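Local coordinates for protein fructose-bisphosphatase (Pyrococcus horikoshii, PDB 1VDW) that probably hydrolyses fructose 1,6-bisphosphate to fructose 6-phosphate and phosphate with magnesium, as a homodimer of the inositol monophosphatase superfamily, at residues 53-58 / 71-76; 180-183 / 189-192; 222-227 / 232-237. One frame throughout, in Å; residues are numbered along the deposited sequence.

Contact 1 (53-58 / 71-76)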
ATOM      1  N   ILE A  53     -12.207 -16.385  15.569  1.00 21.83           N
ATOM      2  CA  ILE A  53     -12.211 -15.478  16.708  1.00 24.58           C
ATOM      3  C   ILE A  53     -13.279 -14.391  16.681  1.00 24.52           C
ATOM      4  O   ILE A  53     -13.886 -14.093  17.710  1.00 26.19           O
ATOM      5  CB  ILE A  53     -10.828 -14.808  16.893  1.00 26.18           C
ATOM      6  CG1 ILE A  53     -10.449 -14.022  15.636  1.00 27.68           C
ATOM      7  CG2 ILE A  53      -9.777 -15.866  17.197  1.00 27.08           C
ATOM      8  CD1 ILE A  53      -9.114 -13.309  15.739  1.00 29.72           C
ATOM      9  N   ILE A  54     -13.529 -13.811  15.513  1.00 23.09           N
ATOM     10  CA  ILE A  54     -14.507 -12.737  15.422  1.00 23.30           C
ATOM     11  C   ILE A  54     -15.956 -13.187  15.238  1.00 23.37           C
ATOM     12  O   ILE A  54     -16.857 -12.648  15.880  1.00 22.75           O
ATOM     13  CB  ILE A  54     -14.125 -11.754  14.290  0.50 24.00           C
ATOM     14  CG1 ILE A  54     -14.964 -10.481  14.403  0.50 23.20           C
ATOM     15  CG2 ILE A  54     -14.326 -12.413  12.935  0.50 24.00           C
ATOM     16  CD1 ILE A  54     -14.488  -9.357  13.509  0.50 24.31           C
ATOM     17  N   ILE A  55     -16.189 -14.169  14.376  1.00 23.87           N
ATOM     18  CA  ILE A  55     -17.550 -14.639  14.150  1.00 24.54           C
ATOM     19  C   ILE A  55     -18.142 -15.247  15.415  1.00 24.55           C
ATOM     20  O   ILE A  55     -19.295 -14.982  15.759  1.00 24.51           O
ATOM     21  CB  ILE A  55     -17.601 -15.679  13.012  1.00 25.10           C
ATOM     22  CG1 ILE A  55     -17.127 -15.038  11.705  1.00 26.20           C
ATOM     23  CG2 ILE A  55     -19.017 -16.219  12.862  1.00 26.90           C
ATOM     24  CD1 ILE A  55     -17.917 -13.804  11.297  1.00 26.87           C
ATOM     25  N   SER A  56     -17.351 -16.056  16.111  1.00 24.08           N
ATOM     26  CA  SER A  56     -17.814 -16.689  17.339  1.00 24.52           C
ATOM     27  C   SER A  56     -18.191 -15.618  18.356  1.00 23.09           C
ATOM     28  O   SER A  56     -19.188 -15.740  19.066  1.00 23.42           O
ATOM     29  CB  SER A  56     -16.720 -17.588  17.919  1.00 25.34           C
ATOM     30  OG  SER A  56     -15.575 -16.834  18.273  1.00 31.02           O
ATOM     31  N   LYS A  57     -17.387 -14.564  18.412  1.00 22.16           N
ATOM     32  CA  LYS A  57     -17.614 -13.458  19.333  1.00 21.72           C
ATOM     33  C   LYS A  57     -19.025 -12.891  19.199  1.00 21.26           C
ATOM     34  O   LYS A  57     -19.759 -12.780  20.182  1.00 21.82           O
ATOM     35  CB  LYS A  57     -16.587 -12.353  19.066  1.00 23.27           C
ATOM     36  CG  LYS A  57     -16.666 -11.162  20.004  1.00 24.48           C
ATOM     37  CD  LYS A  57     -16.184 -11.511  21.403  1.00 25.92           C
ATOM     38  CE  LYS A  57     -16.040 -10.259  22.258  1.00 26.11           C
ATOM     39  NZ  LYS A  57     -15.537 -10.562  23.628  1.00 26.51           N
ATOM     40  N   PHE A  58     -19.407 -12.542  17.976  1.00 19.79           N
ATOM     41  CA  PHE A  58     -20.727 -11.977  17.729  1.00 19.25           C
ATOM     42  C   PHE A  58     -21.844 -13.011  17.776  1.00 20.14           C
ATOM     43  O   PHE A  58     -22.957 -12.706  18.206  1.00 18.76           O
ATOM     44  CB  PHE A  58     -20.730 -11.242  16.388  1.00 18.82           C
ATOM     45  CG  PHE A  58     -19.869 -10.010  16.383  1.00 19.13           C
ATOM     46  CD1 PHE A  58     -20.214  -8.907  17.156  1.00 18.36           C
ATOM     47  CD2 PHE A  58     -18.697  -9.965  15.638  1.00 17.77           C
ATOM     48  CE1 PHE A  58     -19.403  -7.775  17.193  1.00 19.12           C
ATOM     49  CE2 PHE A  58     -17.877  -8.838  15.667  1.00 18.95           C
ATOM     50  CZ  PHE A  58     -18.231  -7.740  16.447  1.00 18.65           C
ATOM     51  N   GLY A  71     -21.881 -16.274   5.189  1.00 31.84           N
ATOM     52  CA  GLY A  71     -23.169 -15.821   4.701  1.00 30.86           C
ATOM     53  C   GLY A  71     -23.893 -14.968   5.724  1.00 31.14           C
ATOM     54  O   GLY A  71     -23.368 -13.953   6.180  1.00 31.04           O
ATOM     55  N   ARG A  72     -25.100 -15.381   6.093  1.00 30.93           N
ATOM     56  CA  ARG A  72     -25.881 -14.634   7.069  1.00 31.69           C
ATOM     57  C   ARG A  72     -26.441 -15.531   8.165  1.00 30.86           C
ATOM     58  O   ARG A  72     -27.207 -16.456   7.895  1.00 31.25           O
ATOM     59  CB  ARG A  72     -27.030 -13.898   6.373  1.00 33.37           C
ATOM     60  CG  ARG A  72     -27.924 -13.111   7.318  1.00 36.36           C
ATOM     61  CD  ARG A  72     -29.006 -12.364   6.558  1.00 38.64           C
ATOM     62  NE  ARG A  72     -29.916 -11.657   7.455  1.00 40.89           N
ATOM     63  CZ  ARG A  72     -30.946 -10.923   7.044  1.00 41.72           C
ATOM     64  NH1 ARG A  72     -31.199 -10.796   5.749  1.00 42.41           N
ATOM     65  NH2 ARG A  72     -31.726 -10.316   7.929  1.00 43.00           N
ATOM     66  N   ILE A  73     -26.046 -15.251   9.404  1.00 29.62           N
ATOM     67  CA  ILE A  73     -26.517 -16.014  10.552  1.00 28.51           C
ATOM     68  C   ILE A  73     -27.679 -15.252  11.174  1.00 27.87           C
ATOM     69  O   ILE A  73     -27.487 -14.211  11.803  1.00 26.27           O
ATOM     70  CB  ILE A  73     -25.410 -16.184  11.617  1.00 28.75           C
ATOM     71  CG1 ILE A  73     -24.195 -16.884  11.003  1.00 29.36           C
ATOM     72  CG2 ILE A  73     -25.945 -16.992  12.796  1.00 29.69           C
ATOM     73  CD1 ILE A  73     -23.030 -17.047  11.964  1.00 30.15           C
ATOM     74  N   ASP A  74     -28.888 -15.771  10.985  1.00 27.13           N
ATOM     75  CA  ASP A  74     -30.085 -15.140  11.525  1.00 27.24           C
ATOM     76  C   ASP A  74     -30.404 -15.723  12.895  1.00 26.46           C
ATOM     77  O   ASP A  74     -30.677 -16.916  13.019  1.00 27.31           O
ATOM     78  CB  ASP A  74     -31.269 -15.369  10.579  1.00 28.68           C
ATOM     79  CG  ASP A  74     -32.555 -14.732  11.081  1.00 30.59           C
ATOM     80  OD1 ASP A  74     -33.606 -14.944  10.439  1.00 32.34           O
ATOM     81  OD2 ASP A  74     -32.519 -14.021  12.109  1.00 31.65           O
ATOM     82  N   GLN A  75     -30.359 -14.881  13.922  1.00 25.13           N
ATOM     83  CA  GLN A  75     -30.658 -15.323  15.277  1.00 24.97           C
ATOM     84  C   GLN A  75     -31.847 -14.548  15.838  1.00 24.27           C
ATOM     85  O   GLN A  75     -32.021 -14.455  17.052  1.00 24.31           O
ATOM     86  CB  GLN A  75     -29.443 -15.134  16.193  1.00 24.82           C
ATOM     87  CG  GLN A  75     -28.148 -15.726  15.656  1.00 24.06           C
ATOM     88  CD  GLN A  75     -27.153 -16.035  16.756  1.00 23.30           C
ATOM     89  OE1 GLN A  75     -27.263 -17.055  17.438  1.00 25.97           O
ATOM     90  NE2 GLN A  75     -26.180 -15.150  16.946  1.00 22.22           N
ATOM     91  N   GLY A  76     -32.657 -13.990  14.943  1.00 24.10           N
ATOM     92  CA  GLY A  76     -33.826 -13.235  15.358  1.00 24.36           C
ATOM     93  C   GLY A  76     -33.493 -12.077  16.278  1.00 23.72           C
ATOM     94  O   GLY A  76     -34.294 -11.699  17.133  1.00 24.56           O
TER

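Contact 2 (180-183 / 189-192)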
ATOM      1  N   ALA A 180     -10.959   4.170   5.149  1.00  7.94           N
ATOM      2  CA  ALA A 180     -10.545   4.796   6.401  1.00  8.42           C
ATOM      3  C   ALA A 180      -9.582   5.946   6.094  1.00  8.08           C
ATOM      4  O   ALA A 180      -9.609   6.987   6.756  1.00  8.33           O
ATOM      5  CB  ALA A 180      -9.869   3.769   7.308  1.00  9.66           C
ATOM      6  N   TYR A 181      -8.720   5.750   5.099  1.00  7.69           N
ATOM      7  CA  TYR A 181      -7.768   6.786   4.715  1.00  7.85           C
ATOM      8  C   TYR A 181      -8.523   7.990   4.172  1.00  8.67           C
ATOM      9  O   TYR A 181      -8.156   9.133   4.444  1.00  9.29           O
ATOM     10  CB  TYR A 181      -6.786   6.263   3.666  1.00  8.78           C
ATOM     11  CG  TYR A 181      -5.764   5.265   4.182  1.00  8.80           C
ATOM     12  CD1 TYR A 181      -5.675   4.937   5.538  1.00  9.81           C
ATOM     13  CD2 TYR A 181      -4.889   4.639   3.298  1.00  9.06           C
ATOM     14  CE1 TYR A 181      -4.736   4.001   5.995  1.00  9.27           C
ATOM     15  CE2 TYR A 181      -3.956   3.710   3.741  1.00 10.50           C
ATOM     16  CZ  TYR A 181      -3.886   3.397   5.086  1.00  9.85           C
ATOM     17  OH  TYR A 181      -2.964   2.460   5.494  1.00 11.39           O
ATOM     18  N   LEU A 182      -9.569   7.735   3.392  1.00  8.79           N
ATOM     19  CA  LEU A 182     -10.395   8.817   2.871  1.00  9.27           C
ATOM     20  C   LEU A 182     -11.016   9.565   4.056  1.00  9.26           C
ATOM     21  O   LEU A 182     -11.032  10.799   4.094  1.00 10.36           O
ATOM     22  CB  LEU A 182     -11.505   8.245   1.990  1.00  9.00           C
ATOM     23  CG  LEU A 182     -12.638   9.192   1.587  1.00 10.19           C
ATOM     24  CD1 LEU A 182     -12.101  10.312   0.708  1.00 12.77           C
ATOM     25  CD2 LEU A 182     -13.711   8.397   0.862  1.00 10.90           C
ATOM     26  N   ALA A 183     -11.496   8.803   5.034  1.00  8.90           N
ATOM     27  CA  ALA A 183     -12.144   9.370   6.207  1.00  8.86           C
ATOM     28  C   ALA A 183     -11.267  10.311   7.020  1.00 10.78           C
ATOM     29  O   ALA A 183     -11.771  11.263   7.618  1.00 11.55           O
ATOM     30  CB  ALA A 183     -12.665   8.251   7.098  1.00  9.49           C
ATOM     31  N   ALA A 189     -10.432  10.413  -2.769  1.00  9.99           N
ATOM     32  CA  ALA A 189     -11.492   9.532  -3.248  1.00  9.95           C
ATOM     33  C   ALA A 189     -11.054   8.072  -3.273  1.00  9.67           C
ATOM     34  O   ALA A 189      -9.859   7.763  -3.268  1.00  9.25           O
ATOM     35  CB  ALA A 189     -11.940   9.960  -4.656  1.00 12.01           C
ATOM     36  N   VAL A 190     -12.045   7.189  -3.280  1.00  9.39           N
ATOM     37  CA  VAL A 190     -11.853   5.745  -3.355  1.00  9.78           C
ATOM     38  C   VAL A 190     -12.831   5.303  -4.433  1.00  9.57           C
ATOM     39  O   VAL A 190     -14.044   5.506  -4.314  1.00 10.42           O
ATOM     40  CB  VAL A 190     -12.190   5.038  -2.030  1.00  9.10           C
ATOM     41  CG1 VAL A 190     -12.080   3.528  -2.204  1.00 11.48           C
ATOM     42  CG2 VAL A 190     -11.237   5.506  -0.941  1.00 10.82           C
ATOM     43  N   VAL A 191     -12.293   4.702  -5.482  1.00  9.18           N
ATOM     44  CA  VAL A 191     -13.090   4.276  -6.620  1.00  9.86           C
ATOM     45  C   VAL A 191     -12.866   2.805  -6.914  1.00  8.74           C
ATOM     46  O   VAL A 191     -11.746   2.393  -7.210  1.00 10.80           O
ATOM     47  CB  VAL A 191     -12.698   5.092  -7.870  1.00 10.28           C
ATOM     48  CG1 VAL A 191     -13.553   4.680  -9.064  1.00 12.50           C
ATOM     49  CG2 VAL A 191     -12.839   6.573  -7.584  1.00 11.60           C
ATOM     50  N   ASP A 192     -13.922   2.006  -6.811  1.00  9.88           N
ATOM     51  CA  ASP A 192     -13.818   0.583  -7.111  1.00 10.69           C
ATOM     52  C   ASP A 192     -15.009   0.227  -7.977  1.00 10.40           C
ATOM     53  O   ASP A 192     -16.150   0.176  -7.501  1.00 12.16           O
ATOM     54  CB  ASP A 192     -13.835  -0.260  -5.835  1.00 11.31           C
ATOM     55  CG  ASP A 192     -13.477  -1.719  -6.092  1.00 12.87           C
ATOM     56  OD1 ASP A 192     -13.868  -2.259  -7.153  1.00 13.11           O
ATOM     57  OD2 ASP A 192     -12.814  -2.325  -5.226  1.00 13.61           O
TER

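Contact 3 (222-227 / 232-237)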
ATOM      1  N   LYS A 222     -26.238   7.307  -6.935  1.00 14.00           N
ATOM      2  CA  LYS A 222     -27.097   7.273  -5.755  1.00 14.19           C
ATOM      3  C   LYS A 222     -26.301   6.824  -4.541  1.00 14.20           C
ATOM      4  O   LYS A 222     -25.358   6.040  -4.664  1.00 13.94           O
ATOM      5  CB  LYS A 222     -28.264   6.309  -5.976  1.00 14.20           C
ATOM      6  CG  LYS A 222     -29.279   6.771  -7.010  1.00 15.20           C
ATOM      7  CD  LYS A 222     -30.038   7.993  -6.511  1.00 16.57           C
ATOM      8  CE  LYS A 222     -31.178   8.364  -7.450  1.00 17.64           C
ATOM      9  NZ  LYS A 222     -31.946   9.533  -6.934  1.00 20.39           N
ATOM     10  N   ASP A 223     -26.680   7.319  -3.369  1.00 13.88           N
ATOM     11  CA  ASP A 223     -25.990   6.944  -2.143  1.00 15.02           C
ATOM     12  C   ASP A 223     -25.977   5.435  -1.990  1.00 17.11           C
ATOM     13  O   ASP A 223     -26.989   4.768  -2.201  1.00 16.26           O
ATOM     14  CB  ASP A 223     -26.667   7.570  -0.920  1.00 16.80           C
ATOM     15  CG  ASP A 223     -26.442   9.062  -0.832  1.00 19.34           C
ATOM     16  OD1 ASP A 223     -25.291   9.499  -1.030  1.00 20.10           O
ATOM     17  OD2 ASP A 223     -27.413   9.799  -0.556  1.00 25.70           O
ATOM     18  N   VAL A 224     -24.819   4.898  -1.627  1.00 17.39           N
ATOM     19  CA  VAL A 224     -24.685   3.464  -1.439  1.00 20.09           C
ATOM     20  C   VAL A 224     -25.490   3.027  -0.222  1.00 21.74           C
ATOM     21  O   VAL A 224     -25.460   3.680   0.818  1.00 21.76           O
ATOM     22  CB  VAL A 224     -23.206   3.072  -1.235  1.00 20.25           C
ATOM     23  CG1 VAL A 224     -23.094   1.587  -0.909  1.00 21.70           C
ATOM     24  CG2 VAL A 224     -22.415   3.397  -2.490  1.00 21.31           C
ATOM     25  N   GLU A 225     -26.222   1.927  -0.368  1.00 23.82           N
ATOM     26  CA  GLU A 225     -27.021   1.390   0.725  1.00 26.14           C
ATOM     27  C   GLU A 225     -26.427   0.061   1.162  1.00 24.85           C
ATOM     28  O   GLU A 225     -26.345  -0.879   0.372  1.00 27.06           O
ATOM     29  CB  GLU A 225     -28.471   1.174   0.287  1.00 28.07           C
ATOM     30  CG  GLU A 225     -29.219   2.447  -0.067  1.00 32.20           C
ATOM     31  CD  GLU A 225     -30.686   2.193  -0.357  1.00 34.11           C
ATOM     32  OE1 GLU A 225     -30.984   1.385  -1.262  1.00 35.71           O
ATOM     33  OE2 GLU A 225     -31.542   2.803   0.320  1.00 35.86           O
ATOM     34  N   ILE A 226     -26.006  -0.017   2.417  1.00 24.60           N
ATOM     35  CA  ILE A 226     -25.428  -1.247   2.931  1.00 23.67           C
ATOM     36  C   ILE A 226     -26.542  -2.245   3.213  1.00 24.72           C
ATOM     37  O   ILE A 226     -27.411  -1.999   4.048  1.00 26.02           O
ATOM     38  CB  ILE A 226     -24.636  -1.001   4.236  1.00 23.00           C
ATOM     39  CG1 ILE A 226     -23.490  -0.020   3.973  0.50 22.40           C
ATOM     40  CG2 ILE A 226     -24.102  -2.320   4.777  0.50 23.18           C
ATOM     41  CD1 ILE A 226     -22.522  -0.474   2.896  0.50 20.80           C
ATOM     42  N   THR A 227     -26.517  -3.366   2.501  1.00 24.18           N
ATOM     43  CA  THR A 227     -27.524  -4.404   2.679  1.00 24.71           C
ATOM     44  C   THR A 227     -26.915  -5.550   3.471  1.00 25.03           C
ATOM     45  O   THR A 227     -25.691  -5.688   3.536  1.00 25.45           O
ATOM     46  CB  THR A 227     -28.013  -4.953   1.329  1.00 25.09           C
ATOM     47  OG1 THR A 227     -26.922  -5.586   0.650  1.00 27.02           O
ATOM     48  CG2 THR A 227     -28.564  -3.831   0.463  1.00 25.96           C
ATOM     49  N   GLU A 232     -24.086 -10.019  -2.674  1.00 25.85           N
ATOM     50  CA  GLU A 232     -24.353  -8.871  -3.534  1.00 25.88           C
ATOM     51  C   GLU A 232     -23.060  -8.162  -3.942  1.00 25.19           C
ATOM     52  O   GLU A 232     -22.224  -7.846  -3.095  1.00 24.83           O
ATOM     53  CB  GLU A 232     -25.278  -7.890  -2.807  1.00 28.09           C
ATOM     54  CG  GLU A 232     -25.462  -6.554  -3.504  1.00 31.50           C
ATOM     55  CD  GLU A 232     -26.410  -5.639  -2.752  1.00 33.49           C
ATOM     56  OE1 GLU A 232     -26.487  -4.441  -3.100  1.00 35.94           O
ATOM     57  OE2 GLU A 232     -27.083  -6.118  -1.816  1.00 35.25           O
ATOM     58  N   LYS A 233     -22.899  -7.917  -5.240  1.00 23.25           N
ATOM     59  CA  LYS A 233     -21.708  -7.235  -5.743  1.00 22.58           C
ATOM     60  C   LYS A 233     -21.954  -5.736  -5.708  1.00 21.15           C
ATOM     61  O   LYS A 233     -23.029  -5.269  -6.085  1.00 22.34           O
ATOM     62  CB  LYS A 233     -21.401  -7.676  -7.176  1.00 24.94           C
ATOM     63  CG  LYS A 233     -21.113  -9.160  -7.325  1.00 28.02           C
ATOM     64  CD  LYS A 233     -19.881  -9.569  -6.533  1.00 30.52           C
ATOM     65  CE  LYS A 233     -19.631 -11.067  -6.637  1.00 32.53           C
ATOM     66  NZ  LYS A 233     -20.764 -11.859  -6.079  1.00 34.37           N
ATOM     67  N   VAL A 234     -20.962  -4.977  -5.259  1.00 19.28           N
ATOM     68  CA  VAL A 234     -21.117  -3.536  -5.173  1.00 18.79           C
ATOM     69  C   VAL A 234     -19.937  -2.756  -5.742  1.00 17.22           C
ATOM     70  O   VAL A 234     -18.791  -3.212  -5.712  1.00 17.68           O
ATOM     71  CB  VAL A 234     -21.336  -3.096  -3.700  1.00 20.00           C
ATOM     72  CG1 VAL A 234     -20.160  -3.536  -2.847  0.50 20.18           C
ATOM     73  CG2 VAL A 234     -21.519  -1.588  -3.621  0.50 19.66           C
ATOM     74  N   ASN A 235     -20.244  -1.580  -6.274  1.00 16.48           N
ATOM     75  CA  ASN A 235     -19.244  -0.675  -6.825  1.00 16.51           C
ATOM     76  C   ASN A 235     -19.377   0.609  -6.035  1.00 17.36           C
ATOM     77  O   ASN A 235     -20.486   1.019  -5.688  1.00 19.99           O
ATOM     78  CB  ASN A 235     -19.519  -0.386  -8.297  1.00 17.70           C
ATOM     79  CG  ASN A 235     -19.340  -1.601  -9.164  1.00 18.43           C
ATOM     80  OD1 ASN A 235     -18.257  -2.179  -9.226  1.00 18.43           O
ATOM     81  ND2 ASN A 235     -20.408  -2.003  -9.844  1.00 22.85           N
ATOM     82  N   ILE A 236     -18.255   1.249  -5.743  1.00 15.67           N
ATOM     83  CA  ILE A 236     -18.315   2.483  -4.990  1.00 15.10           C
ATOM     84  C   ILE A 236     -17.460   3.606  -5.547  1.00 13.45           C
ATOM     85  O   ILE A 236     -16.383   3.387  -6.112  1.00 13.47           O
ATOM     86  CB  ILE A 236     -17.901   2.269  -3.519  1.00 17.81           C
ATOM     87  CG1 ILE A 236     -16.463   1.749  -3.456  1.00 16.86           C
ATOM     88  CG2 ILE A 236     -18.867   1.307  -2.839  1.00 20.07           C
ATOM     89  CD1 ILE A 236     -15.912   1.637  -2.041  1.00 20.00           C
ATOM     90  N   ILE A 237     -17.981   4.816  -5.396  1.00 13.44           N
ATOM     91  CA  ILE A 237     -17.284   6.024  -5.777  1.00 13.82           C
ATOM     92  C   ILE A 237     -17.486   6.899  -4.546  1.00 13.37           C
ATOM     93  O   ILE A 237     -18.567   7.462  -4.340  1.00 14.20           O
ATOM     94  CB  ILE A 237     -17.898   6.712  -7.014  1.00 15.70           C
ATOM     95  CG1 ILE A 237     -17.811   5.791  -8.234  1.00 18.29           C
ATOM     96  CG2 ILE A 237     -17.149   8.000  -7.301  1.00 18.13           C
ATOM     97  CD1 ILE A 237     -18.799   4.641  -8.229  1.00 19.98           C
TER
HETATM   98  O   HOH W   1     -27.386  -1.719  -2.270  1.00 33.00           O

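Contact 1 (53-58 / 71-76)
I55 and I73 meet where helix 45-60 packs against strand 71-73. Within this chain the strand is an edge strand of the larger mixed sheet in this inositol monophosphatase fold. It pairs antiparallel with strand 64-67, and the backbones of I73 and V65 are hydrogen-bonded.

The I73 side chain leaves the strand toward the helix. I73 CB is still 6.5 Å from I55 CG2. From CB the chain forks. One branch turns along its own segment, where I73 CG2 lies 3.8 Å from Q75 CG. The CG1 branch goes on toward the helix, with CD1 extended beyond it (chi2 178°). Only at that tip is the helix met: I73 CD1 sits 4.2 Å from I55 CG2. The two side chains cross obliquely. The touch is one methyl against another and is light. I55 also packs on V65 and S67 of strand 64-67 and on V83 of strand 79-84.

Beyond I73, the Q75 side chain also heads for the helix. Its NE2 donates to K59 O, just past the helix segment, and to V63 O, before strand 64-67. F58 O stands 4.2 Å from Q75 NE2, near it but not bonded to it. F58 turns its ring away, among W6, I9 and I13 of helix 3-20. An Asx turn follows the strand. There G76 N donates to D74 OD2 at 2.8 Å, on the anti side of the carboxylate and 34° out of its plane.

Contact 2 (180-183 / 189-192)
L182 packs on A189 and V190 in a buried, apolar helix-on-sheet contact. Helix 175-184 lies over the start of strand 189-193, which follows it after a short turn. The strand is the middle one of five in its mixed sheet, between strands 150-154 and 234-239.

L182 supplies the helix side of the touch. Its CB and one delta methyl do the work. L182 CB rests 4.0 Å from V190 CG2. With CG anti to the backbone N (chi1 168°), the branch end is carried on toward the first residue of the strand. There L182 CD1 lies over the backbone of A189, 3.9 Å from A189 N and 4.1 Å from A189 CA. A methyl against an amide nitrogen makes no bond; this is van der Waals packing. L182 also reaches A214 and A238, so it spans to the neighbouring strand 234-239.

V190 points toward the helix and offers CG2. A189 points the other way, where its methyl meets I151 and A239, so the helix sees its backbone. Sheet bonding fixes both residues: A189 pairs with S152 and V190 with A238. On the helix, Y181 faces elsewhere. Its OH is hydrogen-bonded to E118, and the residue packs on P97 of the second subunit.

No polar pair spans helix and strand here. The contact therefore depends on close fit and burial of apolar surface, while the strand's backbone finds its polar partners within the sheet.

Contact 3 (222-227 / 232-237)
T227 and E232 make the one direct hydrogen bond between the two segments. T227 OG1 donates to E232 OE2 at a short 2.5 Å. The hydroxyl comes from above the carboxylate, 46° out of its plane. OG1 stands between the backbone N and the carbonyl carbon (chi1 64°). The E232 chain is extended, and the two side chains approach from opposite directions. T227 CG2 lies 3.6 Å from E232 OE2 and packs beside the bond.

The other carboxylate oxygen works through water. One water donates to E232 OE1 at 3.0 Å and to E225 O, also at 3.0 Å. The carboxylate thus holds a side chain with one oxygen and, through water, a backbone carbonyl with the other. With an alanine in place of E232, T227 OG1 would probably be left without its acceptor and free to turn, and the water would probably be held less firmly.

Strands 215-217 and 234-239 are antiparallel neighbours in the five-stranded mixed sheet of this inositol monophosphatase family protein. A long loop joins them. After its last turn the chain runs back alongside: 224-227 and 232-236 point 159° apart. V224 is tied at the backbone to V216, and its O accepts from R210 of helix 199-211.

The apolar part is built on V224. V224 CG2 meets I236 CG2 at 4.1 Å. V224 CG1 stands 4.5 Å from V234 CG2 in one of two V234 conformers. I236 leads its far end away from the loop, onto I202. V234 also packs on I202, and its side chain is about 6 Å from that of D201, a predicted magnesium ligand.

In the fold
From the N terminus, contact 1 comes first. It closes the loop that runs from helix 45-60 through strand 64-67 to edge strand 71-73 of the larger sheet. Contact 2 closes the short link from helix 175-184 to strand 189-193 in the smaller sheet. Contact 3 closes the short turn 228-231, joining the loop after strand 215-217 to strand 234-239. The three follow in series; none nests in or crosses another. Contacts 2 and 3 meet on neighbouring strands, where D192 N and I236 O lie 2.9 Å apart, probably hydrogen-bonded. Contact 1 stands apart, its centre about 27 Å from that of contact 2 and about 22 Å from that of contact 3, touching neither.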